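Side-chain contacts in glutamic acid/alanine-rich protein (Trypanosoma congolense, PDB 2Y44), which probably forms part of the protein coat on the parasite cell surface, the chain described here being its helical ectodomain: residues 6-11 and 97-102; 12-17 and 135-140; 16-21 and 127-132; 20-25 and 86-91; 42-47 and 66-71. One frame throughout, in Å; residues are numbered along the deposited sequence.

In the fold
Interactions 1, 4 and 5 all fall on helix 57-107, and interactions 4 and 5 join it to the same partner, helix 18-53, at places whose centres lie about 31 Å apart. Interactions 1 and 2 share helix 2-16, whose two sides meet helix 57-107 and helix 131-144. Interaction 3 takes over where helix 2-16 gives way to helix 18-53. Interactions 2 and 4 are buried, 3 and 5 partly so, and 1 lies at the surface. The chemistry follows: a phenylalanine edge and a valine wedge at interactions 2 and 3, a methionine sulfur at 1, a serine among methyls at 4, and alanines with a glutamate at their margin at 5.

Interaction 1. Residues 6-11 and 97-102; sequences QTMCDV and ETTDES
Met-8 lays its side chain over Thr-99 and reaches on to Ser-102 one turn further along the opposing helix. Its CG meets the methyl CG2 of Thr-99 at 4.1 Å, and its SD comes to 4.0 Å from Ser-102 CB, so both points of touch are van der Waals contacts. Met-8 has CG turned opposite its backbone N (chi1 174°), and the chain stays extended through chi2, which brings the sulfur beside the serine; beyond it CE nearly eclipses CB about the CG-SD bond (chi3 23°), an unusual rotation. The side chains of Met-8 and Thr-99 lie alongside each other, pointing opposite ways. Thr-99 divides its branches: OG1 is turned back to Ala-95 O, to which it is bonded one turn earlier in its own helix, and CG2 is turned toward the partner helix, where it lies 4.2 Å from Met-8 O. The same methyl packs closely on Ala-12.

Two stronger links stand beside this small surface contact. Asp-100 OD1 makes a salt bridge with Arg-16 NH2, which joins the two helices directly, and Cys-9, next to the methionine, fastens helix 2-16 by a disulfide to Cys-122, beyond helix 113-120. Helix 2-16 runs antiparallel to helix 57-107 here, while Thr-7 and Val-11 pack against helix 131-144, so that helix 2-16 sits between its two helical neighbours.

Interaction 2. Residues 12-17 and 135-140; sequences ARQLRA and ESAFDA
The side-chain amide of Gln-14 bonds through NE2 to Ser-133 OG, while its aliphatic part packs on Ala-137: CG lies 3.7 Å from Ala-137 CB. This is antiparallel helix packing within an all-helical bundle, helix 2-16 against helix 131-144, with Gln-14 and Ala-137 at the closest backbone approach, 7.5 Å between their CA atoms. The alanine is small enough to let the glutamine chain come in against it. CG stands beside the backbone N (chi1 -59°), and a bend at chi2 (-75°) carries the amide away from the methyl and along to the start of the partner helix, where Ser-133 receives it. The same NE2 packs against Val-129, so the amide reaches the connection ahead of helix 131-144 as well.

Behind this polar link the contact is apolar. Phe-138 packs on Val-11 of helix 2-16 and on Ile-152 and Phe-159 of helix 149-183, and Leu-15 meets that same Phe-159 as well as Ile-96 and Thr-99 of helix 57-107. Leucine and phenylalanine therefore form a shared patch of the bundle core on which three helices besides helix 2-16 converge. On another side of helix 2-16, Arg-16 NH1 is bonded to two backbone carbonyls, Cys-122 O and Gly-124 O, which helps fix the guanidinium. Ala-12 CB lies 3.8 Å above one face of that group. Leu-15 and Phe-138 cross at about a right angle, and the leucine arrives at the ring's edge, near its plane, with CD2 at 4.0 Å from CZ and 4.1 Å from CE2.

Interaction 3. Residues 16-21 and 127-132; sequences RALETA and AEVTSK
Val-129 drives CG1 between Ala-17 and Ala-21, methyls one helical turn apart. CG1 lies 3.5 Å from Ala-17 CB and 3.4 Å from Ala-21 CB, both shorter than ordinary carbon-carbon contact, so the wedge is tight. The valine holds CG1 in the crowded position between its own N and carbonyl carbon (chi1 49°), a less favourable rotamer for valine, which aims that methyl between the two alanines. Its other branch is looser: CG2 stands 4.2 Å from Leu-18 CD2. Leu-163 of helix 149-183 also packs on the valine, which therefore bridges two helices.

Away from this point the contact opens to solvent. Ala-127 and Glu-128 direct their CB atoms away from the helix, Glu-128 with a left-handed backbone (phi 59°, psi 48°), and Thr-20 too is exposed. Just past the valine, Thr-130 takes the N-cap position: its OG1 bonds to a backbone N beyond Lys-132, and its own N bonds to Ser-133 OG. An extended connection thus pins one apolar residue to the junction of helices 2-16 and 18-53, then starts helix 131-144 with a reciprocal pair of bonds like that of a capping box.

Interaction 4. Residues 20-25 and 86-91; sequences TASQSA and ADLTAA
Both segments are regular helix running in broadly opposite senses, and they come nearest at Ser-22 and Thr-89, whose CA atoms are 7.6 Å apart. Ser-22 points its CB toward the partner helix and offers OG to two methyls: Leu-88 CD2 at 3.6 Å and Thr-89 CG2 at 3.9 Å. The hydroxyl, though buried, has its partner at home, for OG is bonded to Leu-18 O one turn earlier, which the first torsion (chi1 -65°) allows by setting OG beside the backbone N. What faces helix 57-107 is therefore a small, already satisfied group that packs like a methyl.

Thr-89 does the same from the other side: OG1 bonds to Ala-85 O, and CG2 is left to meet Ser-22 CB at 4.1 Å and, one turn back, the backbone of Glu-19. Leu-88 reaches past the serine to pack on Leu-18. Leu-166 of helix 149-183 packs on both Ser-22 and Leu-88. This is the core of a three-helix bundle of helices 18-53, 57-107 and 149-183, to which Leu-18, Leu-88 and Leu-166 each contribute.

Interaction 5. Residues 42-47 and 66-71; sequences RAEKAV and RAAAAA
Glu-44 starts beside the interface and curls into it, ending on Ala-68. Its CB is still 7.1 Å from Ala-68 CB. CG, set beside the backbone N (chi1 -58°), carries the chain toward helix 57-107 and has come to 5.6 Å from Ala-68 CB. A bend at chi2 (-70°) then turns CD toward the C-terminal end of its own helix, from where OE2 points on toward Ala-68. CD stands 4.9 Å from Ala-68 CB, OE1 points further off at 5.8 Å, and OE2 closes the distance to 3.7 Å. The carboxylate thus meets the methyl through one oxygen, a packing contact in which the acid is draped over the edge of an alanine surface. Ala-64, one turn earlier in helix 57-107, also touches the glutamate.

Deeper in, Ala-43 and Ala-67 aim their CB atoms at each other and meet methyl to methyl at 3.9 Å. With no larger side chain between them the two backbones come close, their CA atoms 6.9 Å apart. Ala-64 extends the patch by packing on Ala-43 and on Val-47, and Ala-183 of helix 149-183 reaches Ala-67 from the side of the third helix. The inner pair is buried, while the Glu-44 and Ala-68 pair lies at the margin, more open to solvent. Small residues inside with a charged chain folded along the rim suit a close antiparallel helical hairpin: helices 18-53 and 57-107 pair here near their connecting turn, and residues 42-47 fall in a predicted coiled-coil region.

Interaction 1. Residues 6-11 and 97-102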
# COMPACT_ATOMS: atom_id res chain seq x y z
N GLN A 6 6.07 -18.95 16.19
CA GLN A 6 4.94 -18.84 15.29
C GLN A 6 4.49 -17.40 15.17
O GLN A 6 4.10 -16.93 14.10
CB GLN A 6 3.77 -19.66 15.80
CG GLN A 6 3.93 -21.18 15.59
CD GLN A 6 3.79 -21.64 14.11
OE1 GLN A 6 4.10 -20.90 13.16
NE2 GLN A 6 3.27 -22.86 13.93
N THR A 7 4.63 -16.66 16.26
CA THR A 7 4.26 -15.23 16.23
C THR A 7 5.26 -14.40 15.42
O THR A 7 4.88 -13.51 14.66
CB THR A 7 4.04 -14.73 17.71
OG1 THR A 7 3.01 -15.52 18.31
CG2 THR A 7 3.63 -13.30 17.76
N MET A 8 6.54 -14.75 15.51
CA MET A 8 7.59 -14.13 14.71
C MET A 8 7.35 -14.50 13.24
O MET A 8 7.60 -13.68 12.36
CB MET A 8 8.97 -14.64 15.16
CG MET A 8 10.13 -14.15 14.27
SD MET A 8 11.74 -14.18 15.07
CE MET A 8 11.46 -15.43 16.37
N CYS A 9 6.90 -15.72 13.01
CA CYS A 9 6.56 -16.15 11.65
C CYS A 9 5.46 -15.28 11.04
O CYS A 9 5.58 -14.87 9.89
CB CYS A 9 6.09 -17.61 11.65
SG CYS A 9 5.61 -18.07 9.99
N ASP A 10 4.40 -14.97 11.80
CA ASP A 10 3.37 -14.09 11.32
C ASP A 10 3.92 -12.73 10.95
O ASP A 10 3.56 -12.16 9.92
CB ASP A 10 2.26 -13.97 12.36
CG ASP A 10 1.54 -15.30 12.62
OD1 ASP A 10 1.64 -16.24 11.79
OD2 ASP A 10 0.75 -15.37 13.61
N VAL A 11 4.82 -12.19 11.79
CA VAL A 11 5.46 -10.92 11.43
C VAL A 11 6.25 -11.09 10.12
O VAL A 11 6.13 -10.27 9.23
CB VAL A 11 6.38 -10.43 12.57
CG1 VAL A 11 7.32 -9.31 12.10
CG2 VAL A 11 5.50 -9.91 13.69
N GLU A 97 15.40 -9.43 6.01
CA GLU A 97 16.60 -10.25 6.06
C GLU A 97 16.87 -10.76 7.49
O GLU A 97 17.16 -11.94 7.73
CB GLU A 97 17.79 -9.44 5.53
CG GLU A 97 17.66 -9.16 4.03
CD GLU A 97 18.89 -8.49 3.42
OE1 GLU A 97 19.75 -7.96 4.17
OE2 GLU A 97 18.97 -8.44 2.16
N THR A 98 16.81 -9.83 8.45
CA THR A 98 17.00 -10.14 9.84
C THR A 98 16.01 -11.17 10.39
O THR A 98 16.40 -12.09 11.13
CB THR A 98 16.95 -8.82 10.68
OG1 THR A 98 18.06 -8.00 10.29
CG2 THR A 98 17.04 -9.14 12.16
N THR A 99 14.72 -10.97 10.10
CA THR A 99 13.70 -11.86 10.59
C THR A 99 13.86 -13.22 9.94
O THR A 99 13.74 -14.26 10.60
CB THR A 99 12.30 -11.26 10.33
OG1 THR A 99 12.24 -9.97 10.97
CG2 THR A 99 11.18 -12.15 10.88
N ASP A 100 14.09 -13.23 8.63
CA ASP A 100 14.25 -14.52 7.93
C ASP A 100 15.42 -15.29 8.55
O ASP A 100 15.40 -16.53 8.67
CB ASP A 100 14.50 -14.33 6.43
CG ASP A 100 13.26 -13.93 5.65
OD1 ASP A 100 12.16 -13.97 6.21
OD2 ASP A 100 13.38 -13.56 4.46
N GLU A 101 16.48 -14.56 8.86
CA GLU A 101 17.69 -15.22 9.36
C GLU A 101 17.44 -15.79 10.74
O GLU A 101 17.84 -16.93 11.03
CB GLU A 101 18.88 -14.27 9.38
CG GLU A 101 20.13 -14.86 10.04
CD GLU A 101 20.75 -16.02 9.25
OE1 GLU A 101 20.40 -16.24 8.06
OE2 GLU A 101 21.63 -16.69 9.83
N SER A 102 16.72 -15.03 11.58
CA SER A 102 16.31 -15.58 12.88
C SER A 102 15.57 -16.91 12.74
O SER A 102 15.81 -17.86 13.50
CB SER A 102 15.46 -14.58 13.68
OG SER A 102 16.25 -13.47 14.08

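Interaction 2. Residues 12-17 and 135-140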
# COMPACT_ATOMS: atom_id res chain seq x y z
N ALA A 12 7.06 -12.14 10.02
CA ALA A 12 7.86 -12.33 8.82
C ALA A 12 6.99 -12.41 7.56
O ALA A 12 7.32 -11.80 6.55
CB ALA A 12 8.72 -13.58 8.95
N ARG A 13 5.86 -13.11 7.64
CA ARG A 13 4.94 -13.22 6.46
C ARG A 13 4.34 -11.87 6.07
O ARG A 13 4.15 -11.56 4.87
CB ARG A 13 3.81 -14.23 6.75
CG ARG A 13 4.34 -15.67 6.87
CD ARG A 13 3.48 -16.58 6.01
NE ARG A 13 4.03 -17.94 5.86
CZ ARG A 13 3.73 -18.96 6.66
NH1 ARG A 13 2.96 -18.78 7.73
NH2 ARG A 13 4.18 -20.18 6.36
N GLN A 14 4.01 -11.06 7.07
CA GLN A 14 3.60 -9.67 6.84
C GLN A 14 4.69 -8.85 6.14
O GLN A 14 4.42 -8.21 5.12
CB GLN A 14 3.14 -8.99 8.15
CG GLN A 14 1.97 -9.68 8.83
CD GLN A 14 0.63 -9.44 8.12
OE1 GLN A 14 -0.14 -10.38 7.85
NE2 GLN A 14 0.34 -8.19 7.84
N LEU A 15 5.90 -8.84 6.69
CA LEU A 15 7.02 -8.17 6.07
C LEU A 15 7.27 -8.65 4.63
O LEU A 15 7.48 -7.86 3.72
CB LEU A 15 8.28 -8.35 6.92
CG LEU A 15 8.27 -7.69 8.30
CD1 LEU A 15 9.50 -8.08 9.09
CD2 LEU A 15 8.10 -6.15 8.22
N ARG A 16 7.29 -9.96 4.42
CA ARG A 16 7.49 -10.49 3.07
C ARG A 16 6.41 -10.06 2.05
O ARG A 16 6.64 -10.12 0.83
CB ARG A 16 7.57 -12.03 3.11
CG ARG A 16 8.72 -12.53 3.92
CD ARG A 16 8.54 -13.99 4.20
NE ARG A 16 9.54 -14.54 5.11
CZ ARG A 16 9.41 -15.72 5.72
NH1 ARG A 16 8.29 -16.45 5.55
NH2 ARG A 16 10.34 -16.15 6.55
N ALA A 17 5.28 -9.58 2.55
CA ALA A 17 4.16 -9.24 1.68
C ALA A 17 4.21 -7.77 1.25
O ALA A 17 3.43 -7.38 0.39
CB ALA A 17 2.82 -9.57 2.33
N GLU A 135 0.09 -4.11 11.78
CA GLU A 135 0.14 -3.64 13.17
C GLU A 135 -0.21 -4.75 14.16
O GLU A 135 0.40 -4.88 15.23
CB GLU A 135 -0.81 -2.45 13.36
CG GLU A 135 -0.73 -1.83 14.75
CD GLU A 135 -1.46 -0.49 14.80
OE1 GLU A 135 -2.70 -0.48 14.69
OE2 GLU A 135 -0.78 0.54 14.92
N SER A 136 -1.23 -5.54 13.84
CA SER A 136 -1.64 -6.60 14.74
C SER A 136 -0.51 -7.61 14.94
O SER A 136 -0.24 -8.03 16.08
CB SER A 136 -2.85 -7.30 14.17
OG SER A 136 -3.96 -6.40 14.22
N ALA A 137 0.17 -7.94 13.85
CA ALA A 137 1.26 -8.93 13.90
C ALA A 137 2.38 -8.42 14.82
O ALA A 137 2.92 -9.19 15.63
CB ALA A 137 1.80 -9.22 12.47
N PHE A 138 2.74 -7.16 14.71
CA PHE A 138 3.80 -6.64 15.58
C PHE A 138 3.32 -6.55 17.02
O PHE A 138 4.10 -6.81 17.93
CB PHE A 138 4.29 -5.27 15.09
CG PHE A 138 5.36 -5.37 14.04
CD1 PHE A 138 6.69 -5.43 14.41
CD2 PHE A 138 5.03 -5.41 12.71
CE1 PHE A 138 7.71 -5.57 13.47
CE2 PHE A 138 6.05 -5.52 11.74
CZ PHE A 138 7.38 -5.58 12.13
N ASP A 139 2.07 -6.09 17.24
CA ASP A 139 1.46 -6.10 18.62
C ASP A 139 1.57 -7.49 19.27
O ASP A 139 1.88 -7.64 20.46
CB ASP A 139 -0.03 -5.70 18.58
CG ASP A 139 -0.26 -4.19 18.48
OD1 ASP A 139 0.71 -3.42 18.59
OD2 ASP A 139 -1.44 -3.79 18.30
N ALA A 140 1.27 -8.54 18.49
CA ALA A 140 1.25 -9.90 19.02
C ALA A 140 2.64 -10.31 19.44
O ALA A 140 2.82 -10.89 20.52
CB ALA A 140 0.70 -10.88 17.95

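Interaction 3. Residues 16-21 and 127-132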
# COMPACT_ATOMS: atom_id res chain seq x y z
N ARG A 16 7.29 -9.96 4.42
CA ARG A 16 7.49 -10.49 3.07
C ARG A 16 6.41 -10.06 2.05
O ARG A 16 6.64 -10.12 0.83
CB ARG A 16 7.57 -12.03 3.11
CG ARG A 16 8.72 -12.53 3.92
CD ARG A 16 8.54 -13.99 4.20
NE ARG A 16 9.54 -14.54 5.11
CZ ARG A 16 9.41 -15.72 5.72
NH1 ARG A 16 8.29 -16.45 5.55
NH2 ARG A 16 10.34 -16.15 6.55
N ALA A 17 5.28 -9.58 2.55
CA ALA A 17 4.16 -9.24 1.68
C ALA A 17 4.21 -7.77 1.25
O ALA A 17 3.43 -7.38 0.39
CB ALA A 17 2.82 -9.57 2.33
N LEU A 18 5.11 -6.96 1.83
CA LEU A 18 5.05 -5.51 1.62
C LEU A 18 5.40 -5.10 0.18
O LEU A 18 4.81 -4.18 -0.35
CB LEU A 18 5.94 -4.73 2.59
CG LEU A 18 5.66 -4.83 4.09
CD1 LEU A 18 6.82 -4.24 4.89
CD2 LEU A 18 4.34 -4.18 4.41
N GLU A 19 6.41 -5.73 -0.43
CA GLU A 19 6.73 -5.39 -1.83
C GLU A 19 5.51 -5.62 -2.76
O GLU A 19 5.13 -4.74 -3.56
CB GLU A 19 7.95 -6.20 -2.32
CG GLU A 19 8.54 -5.66 -3.61
CD GLU A 19 9.95 -6.17 -3.86
OE1 GLU A 19 10.40 -7.15 -3.18
OE2 GLU A 19 10.60 -5.61 -4.77
N THR A 20 4.85 -6.75 -2.61
CA THR A 20 3.68 -7.05 -3.42
C THR A 20 2.55 -6.08 -3.12
O THR A 20 1.92 -5.58 -4.03
CB THR A 20 3.24 -8.49 -3.22
OG1 THR A 20 4.25 -9.33 -3.80
CG2 THR A 20 1.92 -8.75 -3.92
N ALA A 21 2.32 -5.80 -1.84
CA ALA A 21 1.32 -4.77 -1.47
C ALA A 21 1.63 -3.38 -2.07
O ALA A 21 0.71 -2.67 -2.49
CB ALA A 21 1.18 -4.69 0.05
N ALA A 127 -1.11 -13.02 2.55
CA ALA A 127 -1.90 -12.38 1.50
C ALA A 127 -2.57 -11.13 2.06
O ALA A 127 -2.89 -11.06 3.25
CB ALA A 127 -2.94 -13.34 0.93
N GLU A 128 -2.74 -10.12 1.21
CA GLU A 128 -3.63 -9.00 1.52
C GLU A 128 -3.22 -8.29 2.81
O GLU A 128 -4.05 -8.05 3.70
CB GLU A 128 -5.08 -9.48 1.65
CG GLU A 128 -5.69 -9.98 0.34
CD GLU A 128 -7.19 -10.12 0.45
OE1 GLU A 128 -7.78 -9.44 1.32
OE2 GLU A 128 -7.78 -10.92 -0.32
N VAL A 129 -1.93 -7.98 2.90
CA VAL A 129 -1.37 -7.30 4.07
C VAL A 129 -1.90 -5.86 4.06
O VAL A 129 -1.99 -5.23 3.00
CB VAL A 129 0.20 -7.31 4.02
CG1 VAL A 129 0.67 -6.84 2.66
CG2 VAL A 129 0.81 -6.42 5.09
N THR A 130 -2.36 -5.40 5.22
CA THR A 130 -2.81 -4.03 5.38
C THR A 130 -2.09 -3.39 6.56
O THR A 130 -1.43 -4.06 7.35
CB THR A 130 -4.31 -3.99 5.66
OG1 THR A 130 -4.58 -4.71 6.86
CG2 THR A 130 -5.11 -4.65 4.52
N SER A 131 -2.22 -2.08 6.70
CA SER A 131 -1.62 -1.47 7.88
C SER A 131 -2.19 -2.11 9.15
O SER A 131 -1.50 -2.22 10.17
CB SER A 131 -1.83 0.05 7.86
OG SER A 131 -3.24 0.31 7.82
N LYS A 132 -3.45 -2.51 9.12
CA LYS A 132 -4.07 -3.16 10.29
C LYS A 132 -3.48 -4.57 10.55
O LYS A 132 -3.14 -4.89 11.68
CB LYS A 132 -5.58 -3.30 10.11
CG LYS A 132 -6.26 -3.86 11.35
CD LYS A 132 -7.64 -4.43 11.06
CE LYS A 132 -8.74 -3.43 11.36
NZ LYS A 132 -10.06 -3.91 10.85

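Interaction 4. Residues 20-25 and 86-91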
# COMPACT_ATOMS: atom_id res chain seq x y z
N THR A 20 4.85 -6.75 -2.61
CA THR A 20 3.68 -7.05 -3.42
C THR A 20 2.55 -6.08 -3.12
O THR A 20 1.92 -5.58 -4.03
CB THR A 20 3.24 -8.49 -3.22
OG1 THR A 20 4.25 -9.33 -3.80
CG2 THR A 20 1.92 -8.75 -3.92
N ALA A 21 2.32 -5.80 -1.84
CA ALA A 21 1.32 -4.77 -1.47
C ALA A 21 1.63 -3.38 -2.07
O ALA A 21 0.71 -2.67 -2.49
CB ALA A 21 1.18 -4.69 0.05
N SER A 22 2.90 -2.97 -2.04
CA SER A 22 3.32 -1.69 -2.61
C SER A 22 3.06 -1.69 -4.09
O SER A 22 2.53 -0.74 -4.64
CB SER A 22 4.83 -1.46 -2.36
OG SER A 22 5.07 -1.34 -0.97
N GLN A 23 3.47 -2.75 -4.77
CA GLN A 23 3.29 -2.73 -6.21
C GLN A 23 1.81 -2.69 -6.57
O GLN A 23 1.44 -2.06 -7.55
CB GLN A 23 3.97 -3.95 -6.84
CG GLN A 23 5.47 -3.89 -6.74
CD GLN A 23 6.09 -5.29 -6.73
OE1 GLN A 23 5.38 -6.30 -6.65
NE2 GLN A 23 7.42 -5.36 -6.76
N SER A 24 1.00 -3.40 -5.78
CA SER A 24 -0.45 -3.44 -5.96
C SER A 24 -1.05 -2.05 -5.76
O SER A 24 -1.87 -1.62 -6.56
CB SER A 24 -1.10 -4.43 -4.97
OG SER A 24 -2.52 -4.43 -5.09
N ALA A 25 -0.58 -1.34 -4.73
CA ALA A 25 -1.11 -0.00 -4.46
C ALA A 25 -0.77 0.93 -5.60
O ALA A 25 -1.62 1.71 -6.05
CB ALA A 25 -0.62 0.54 -3.10
N ALA A 86 8.53 2.74 -2.91
CA ALA A 86 9.99 2.48 -2.93
C ALA A 86 10.58 2.76 -1.53
O ALA A 86 11.52 2.06 -1.09
CB ALA A 86 10.67 3.28 -3.97
N ASP A 87 10.06 3.77 -0.83
CA ASP A 87 10.53 4.03 0.54
C ASP A 87 10.22 2.82 1.43
O ASP A 87 11.04 2.37 2.24
CB ASP A 87 9.81 5.25 1.16
CG ASP A 87 10.24 6.60 0.58
OD1 ASP A 87 11.24 6.69 -0.17
OD2 ASP A 87 9.55 7.59 0.89
N LEU A 88 9.00 2.30 1.31
CA LEU A 88 8.60 1.22 2.21
C LEU A 88 9.36 -0.09 1.91
O LEU A 88 9.84 -0.78 2.82
CB LEU A 88 7.09 0.97 2.08
CG LEU A 88 6.55 -0.24 2.83
CD1 LEU A 88 6.78 -0.07 4.35
CD2 LEU A 88 5.05 -0.43 2.55
N THR A 89 9.55 -0.37 0.63
CA THR A 89 10.37 -1.52 0.24
C THR A 89 11.81 -1.40 0.76
O THR A 89 12.37 -2.38 1.32
CB THR A 89 10.31 -1.76 -1.30
OG1 THR A 89 10.86 -0.64 -1.97
CG2 THR A 89 8.88 -1.96 -1.77
N ALA A 90 12.39 -0.20 0.67
CA ALA A 90 13.75 0.09 1.19
C ALA A 90 13.82 -0.05 2.70
O ALA A 90 14.83 -0.51 3.26
CB ALA A 90 14.18 1.52 0.79
N ALA A 91 12.82 0.49 3.38
CA ALA A 91 12.77 0.46 4.83
C ALA A 91 12.71 -0.95 5.38
O ALA A 91 13.14 -1.19 6.53
CB ALA A 91 11.59 1.28 5.35

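Interaction 5. Residues 42-47 and 66-71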
# COMPACT_ATOMS: atom_id res chain seq x y z
N ARG A 42 -12.66 13.07 -22.31
CA ARG A 42 -14.06 13.09 -22.72
C ARG A 42 -14.67 14.49 -22.53
O ARG A 42 -15.37 14.99 -23.42
CB ARG A 42 -14.90 11.99 -22.05
CG ARG A 42 -14.59 10.57 -22.60
CD ARG A 42 -15.62 9.52 -22.09
NE ARG A 42 -15.59 9.40 -20.64
CZ ARG A 42 -14.73 8.64 -19.96
NH1 ARG A 42 -13.89 7.85 -20.59
NH2 ARG A 42 -14.81 8.59 -18.64
N ALA A 43 -14.38 15.11 -21.40
CA ALA A 43 -14.96 16.40 -21.06
C ALA A 43 -14.37 17.47 -21.99
O ALA A 43 -15.06 18.41 -22.38
CB ALA A 43 -14.67 16.76 -19.53
N GLU A 44 -13.08 17.34 -22.37
CA GLU A 44 -12.43 18.36 -23.23
C GLU A 44 -12.94 18.27 -24.68
O GLU A 44 -13.20 19.28 -25.31
CB GLU A 44 -10.90 18.26 -23.19
CG GLU A 44 -10.26 18.40 -21.77
CD GLU A 44 -10.34 19.79 -21.16
OE1 GLU A 44 -10.72 20.71 -21.86
OE2 GLU A 44 -10.03 19.95 -19.94
N LYS A 45 -13.19 17.05 -25.13
CA LYS A 45 -13.89 16.83 -26.41
C LYS A 45 -15.29 17.41 -26.40
O LYS A 45 -15.71 18.07 -27.37
CB LYS A 45 -13.92 15.33 -26.76
CG LYS A 45 -12.54 14.83 -27.10
CD LYS A 45 -12.58 13.32 -27.44
CE LYS A 45 -13.84 12.88 -28.19
NZ LYS A 45 -13.63 11.45 -28.67
N ALA A 46 -15.99 17.23 -25.28
CA ALA A 46 -17.34 17.78 -25.13
C ALA A 46 -17.33 19.32 -25.26
O ALA A 46 -18.25 19.90 -25.86
CB ALA A 46 -17.97 17.32 -23.81
N VAL A 47 -16.30 19.97 -24.74
CA VAL A 47 -16.13 21.43 -24.91
C VAL A 47 -15.99 21.83 -26.37
O VAL A 47 -16.64 22.75 -26.84
CB VAL A 47 -14.89 21.98 -24.16
CG1 VAL A 47 -14.64 23.43 -24.60
CG2 VAL A 47 -15.09 21.86 -22.65
N ARG A 66 -13.33 21.11 -14.05
CA ARG A 66 -13.40 20.19 -12.90
C ARG A 66 -12.76 18.85 -13.16
O ARG A 66 -12.01 18.33 -12.33
CB ARG A 66 -14.83 19.96 -12.48
CG ARG A 66 -15.41 21.13 -11.79
CD ARG A 66 -16.62 20.71 -11.01
NE ARG A 66 -16.94 21.74 -10.03
CZ ARG A 66 -16.57 21.71 -8.76
NH1 ARG A 66 -15.92 20.67 -8.25
NH2 ARG A 66 -16.90 22.72 -7.96
N ALA A 67 -13.01 18.31 -14.35
CA ALA A 67 -12.49 16.98 -14.69
C ALA A 67 -10.99 17.05 -14.83
O ALA A 67 -10.31 16.13 -14.42
CB ALA A 67 -13.10 16.48 -16.01
N ALA A 68 -10.48 18.11 -15.45
CA ALA A 68 -9.05 18.33 -15.62
C ALA A 68 -8.33 18.49 -14.29
O ALA A 68 -7.22 17.96 -14.12
CB ALA A 68 -8.76 19.56 -16.50
N ALA A 69 -8.90 19.29 -13.40
CA ALA A 69 -8.30 19.47 -12.06
C ALA A 69 -8.24 18.13 -11.31
O ALA A 69 -7.24 17.83 -10.63
CB ALA A 69 -9.11 20.51 -11.26
N ALA A 70 -9.29 17.31 -11.46
CA ALA A 70 -9.32 16.01 -10.81
C ALA A 70 -8.29 15.06 -11.38
O ALA A 70 -7.64 14.36 -10.63
CB ALA A 70 -10.72 15.38 -10.85
N ALA A 71 -8.08 15.07 -12.70
CA ALA A 71 -7.04 14.25 -13.32
C ALA A 71 -5.65 14.69 -12.89
O ALA A 71 -4.79 13.85 -12.66
CB ALA A 71 -7.18 14.33 -14.86